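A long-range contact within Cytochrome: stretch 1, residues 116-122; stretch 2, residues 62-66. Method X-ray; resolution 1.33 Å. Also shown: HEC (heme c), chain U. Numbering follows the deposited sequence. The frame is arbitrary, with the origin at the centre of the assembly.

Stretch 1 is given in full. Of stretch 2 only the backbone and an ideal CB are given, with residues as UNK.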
# COMPACT_ATOMS: atom_id res chain seq x y z
N PHE D 116 43.77 5.31 -23.24
CA PHE D 116 43.20 5.12 -24.59
C PHE D 116 41.97 6.01 -24.84
O PHE D 116 41.78 6.52 -25.94
CB PHE D 116 42.82 3.64 -24.80
CG PHE D 116 42.14 3.39 -26.11
CD1 PHE D 116 42.86 3.46 -27.29
CD2 PHE D 116 40.78 3.11 -26.16
CE1 PHE D 116 42.26 3.27 -28.51
CE2 PHE D 116 40.16 2.92 -27.40
CZ PHE D 116 40.92 2.99 -28.57
N LEU D 117 41.11 6.17 -23.83
CA LEU D 117 39.96 7.06 -23.98
C LEU D 117 40.42 8.51 -24.13
O LEU D 117 39.85 9.27 -24.91
CB LEU D 117 38.97 6.88 -22.81
CG LEU D 117 38.22 5.54 -22.82
CD1 LEU D 117 37.47 5.42 -21.52
CD2 LEU D 117 37.28 5.45 -24.02
N LEU D 118 41.46 8.92 -23.41
CA LEU D 118 42.02 10.25 -23.63
C LEU D 118 42.51 10.39 -25.08
O LEU D 118 42.26 11.38 -25.74
CB LEU D 118 43.18 10.53 -22.68
CG LEU D 118 42.79 10.83 -21.24
CD1 LEU D 118 44.00 10.75 -20.33
CD2 LEU D 118 42.08 12.18 -21.13
N TYR D 119 43.25 9.40 -25.56
CA TYR D 119 43.75 9.44 -26.93
C TYR D 119 42.61 9.49 -27.95
O TYR D 119 42.65 10.25 -28.91
CB TYR D 119 44.62 8.20 -27.19
CG TYR D 119 44.98 8.02 -28.65
CD1 TYR D 119 45.93 8.84 -29.24
CD2 TYR D 119 44.33 7.07 -29.44
CE1 TYR D 119 46.25 8.70 -30.58
CE2 TYR D 119 44.64 6.94 -30.78
CZ TYR D 119 45.61 7.76 -31.33
OH TYR D 119 45.93 7.63 -32.65
N SER D 120 41.58 8.69 -27.72
CA SER D 120 40.45 8.63 -28.63
C SER D 120 39.67 9.95 -28.71
O SER D 120 39.01 10.25 -29.71
CB SER D 120 39.53 7.49 -28.24
OG SER D 120 40.14 6.23 -28.35
N ASN D 121 39.77 10.74 -27.65
CA ASN D 121 39.17 12.07 -27.57
C ASN D 121 40.14 13.17 -28.00
O ASN D 121 39.83 14.34 -27.88
CB ASN D 121 38.67 12.33 -26.13
CG ASN D 121 37.31 11.76 -25.89
OD1 ASN D 121 36.31 12.38 -26.26
ND2 ASN D 121 37.24 10.58 -25.27
N GLY D 122 41.30 12.79 -28.51
CA GLY D 122 42.24 13.75 -29.07
C GLY D 122 42.97 14.57 -28.04
O GLY D 122 43.47 15.67 -28.34
N UNK D 62 28.45 6.70 -27.05
CA UNK D 62 29.60 7.30 -27.69
C UNK D 62 30.54 7.85 -26.61
O UNK D 62 30.09 8.57 -25.73
CB UNK D 62 29.17 8.40 -28.66
N UNK D 63 31.81 7.43 -26.63
CA UNK D 63 32.77 7.83 -25.58
C UNK D 63 33.75 8.89 -26.03
O UNK D 63 34.51 9.41 -25.23
CB UNK D 63 33.55 6.61 -25.10
N UNK D 64 33.74 9.19 -27.33
CA UNK D 64 34.66 10.16 -27.92
C UNK D 64 33.94 10.90 -29.04
O UNK D 64 33.26 10.30 -29.86
CB UNK D 64 35.93 9.48 -28.44
N UNK D 65 34.12 12.21 -29.08
CA UNK D 65 33.51 13.05 -30.11
C UNK D 65 32.63 14.15 -29.55
O UNK D 65 32.50 14.32 -28.33
CB UNK D 65 32.68 12.18 -31.06
N UNK D 66 32.05 14.93 -30.45
CA UNK D 66 31.08 15.95 -30.10
C UNK D 66 31.67 17.23 -29.55
O UNK D 66 30.95 18.06 -29.01
CB UNK D 66 30.10 15.38 -29.08
FE HEC U . 30.44 0.69 -21.45
CHA HEC U . 28.51 3.26 -20.36
CHB HEC U . 33.22 2.48 -20.80
CHC HEC U . 32.31 -2.02 -22.18
CHD HEC U . 27.71 -0.86 -22.67
NA HEC U . 30.79 2.50 -20.73
C1A HEC U . 29.85 3.46 -20.40
C2A HEC U . 30.53 4.71 -20.04
C3A HEC U . 31.85 4.49 -20.17
C4A HEC U . 32.02 3.10 -20.59
CMA HEC U . 33.00 5.47 -19.88
CAA HEC U . 29.81 6.01 -19.62
CBA HEC U . 29.37 6.83 -20.84
CGA HEC U . 28.73 8.14 -20.49
O1A HEC U . 28.12 8.24 -19.44
O2A HEC U . 28.89 9.04 -21.35
NB HEC U . 32.38 0.30 -21.44
C1B HEC U . 33.39 1.16 -21.12
C2B HEC U . 34.62 0.39 -21.06
C3B HEC U . 34.37 -0.84 -21.45
C4B HEC U . 32.96 -0.94 -21.68
CMB HEC U . 35.99 1.09 -20.82
CAB HEC U . 35.36 -2.01 -21.55
CBB HEC U . 36.11 -2.18 -20.20
NC HEC U . 30.09 -1.11 -22.27
C1C HEC U . 31.00 -2.10 -22.53
C2C HEC U . 30.34 -3.21 -23.16
C3C HEC U . 29.07 -2.84 -23.33
C4C HEC U . 28.90 -1.52 -22.78
CMC HEC U . 31.04 -4.50 -23.65
CAC HEC U . 27.94 -3.59 -24.03
CBC HEC U . 27.60 -5.01 -23.73
ND HEC U . 28.49 1.10 -21.48
C1D HEC U . 27.49 0.28 -21.96
C2D HEC U . 26.19 0.80 -21.67
C3D HEC U . 26.45 2.05 -20.95
C4D HEC U . 27.86 2.19 -20.90
CMD HEC U . 24.81 0.24 -21.95
CAD HEC U . 25.39 2.97 -20.37
CBD HEC U . 25.08 2.54 -18.94
CGD HEC U . 24.04 3.38 -18.28
O1D HEC U . 23.68 4.45 -18.81
O2D HEC U . 23.67 3.05 -17.13

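The end of a helix meets an irregular strip of backbone here, and much of the contact is organised by Asn121, the first residue to leave helical angles. Its ND2 donates to Leu117 O at 2.9 Å, which holds the amide in place while leaving it a second proton to offer the other stretch.

Position 62 has extended backbone angles, phi -82° and psi 125°, and its ideal CB has nothing of stretch 1 within 5.5 Å. The contact sets no demand, and many side chains would suit. The deposited residue is Val62, in the t rotamer, and it does not touch stretch 1.

At position 63 the CA-to-CB bond points toward the helix, and the ideal CB lies 4.0 Å from Leu117 CD2. A methyl group is what stretch 1 offers, and the heme lies off to one side of the contact with Leu117, also within reach of a side chain here, so an apolar side chain is favoured: leucine, isoleucine, methionine or perhaps valine. The backbone has a separate task that any of these would allow, since its carbonyl accepts from Asn121 ND2. The residue is Leu63, with chi1 m and chi2 t. Leu63 CD1 packs on Leu117 CD2 at 3.9 Å and also lies 3.7 Å from CHB of the heme; Leu63 CD2 is 3.6 Å from heme CBA, so both methyls touch the heme. The hydrogen bond from Asn121 ND2 to Leu63 O, 3.0 Å long and with an angle of 164°, is nearly straight; the one amide group thus ties the helix end to this loop.

Position 64 also points toward stretch 1, but into much tighter quarters. Its ideal CB is 3.4 Å from Ser120 O and 3.6 Å from Asn121 ND2, and its CA is 3.2 Å from Asn121 OD1. Small residues fit best: alanine readily, serine or glycine plausibly. Ala64 is found, its CB 3.4 Å from Ser120 O and 4.1 Å from Ser120 CB. The single methyl fits where the backbones are nearest, Ala64 CA lying 4.9 Å from Asn121 CA.

Position 65 is decided by its own backbone. At phi 122° and psi 180°, a CB would be jammed against the carbonyl O of the residue before, although nothing of stretch 1 lies near that CB. Glycine is called for, and Gly65 is present. Its N lies 3.6 Å from Asn121 OD1, and a water is in contact with both, accepting from Gly65 N at 2.9 Å, with its oxygen 2.6 Å from Asn121 OD1.

Position 66 makes no contact with stretch 1, but its positive phi, 79°, favours glycine, with asparagine a possible alternative. It is Gly66.

Stretch 2 62-66: VLAGG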
# COMPACT_ATOMS: atom_id res chain seq x y z
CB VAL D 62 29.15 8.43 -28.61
CG1 VAL D 62 30.36 9.13 -29.23
CG2 VAL D 62 28.19 7.92 -29.67
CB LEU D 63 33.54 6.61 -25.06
CG LEU D 63 32.69 5.44 -24.56
CD1 LEU D 63 33.55 4.33 -23.97
CD2 LEU D 63 31.61 5.90 -23.56
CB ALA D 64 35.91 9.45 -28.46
O HOH W 1 36.08 14.11 -28.24
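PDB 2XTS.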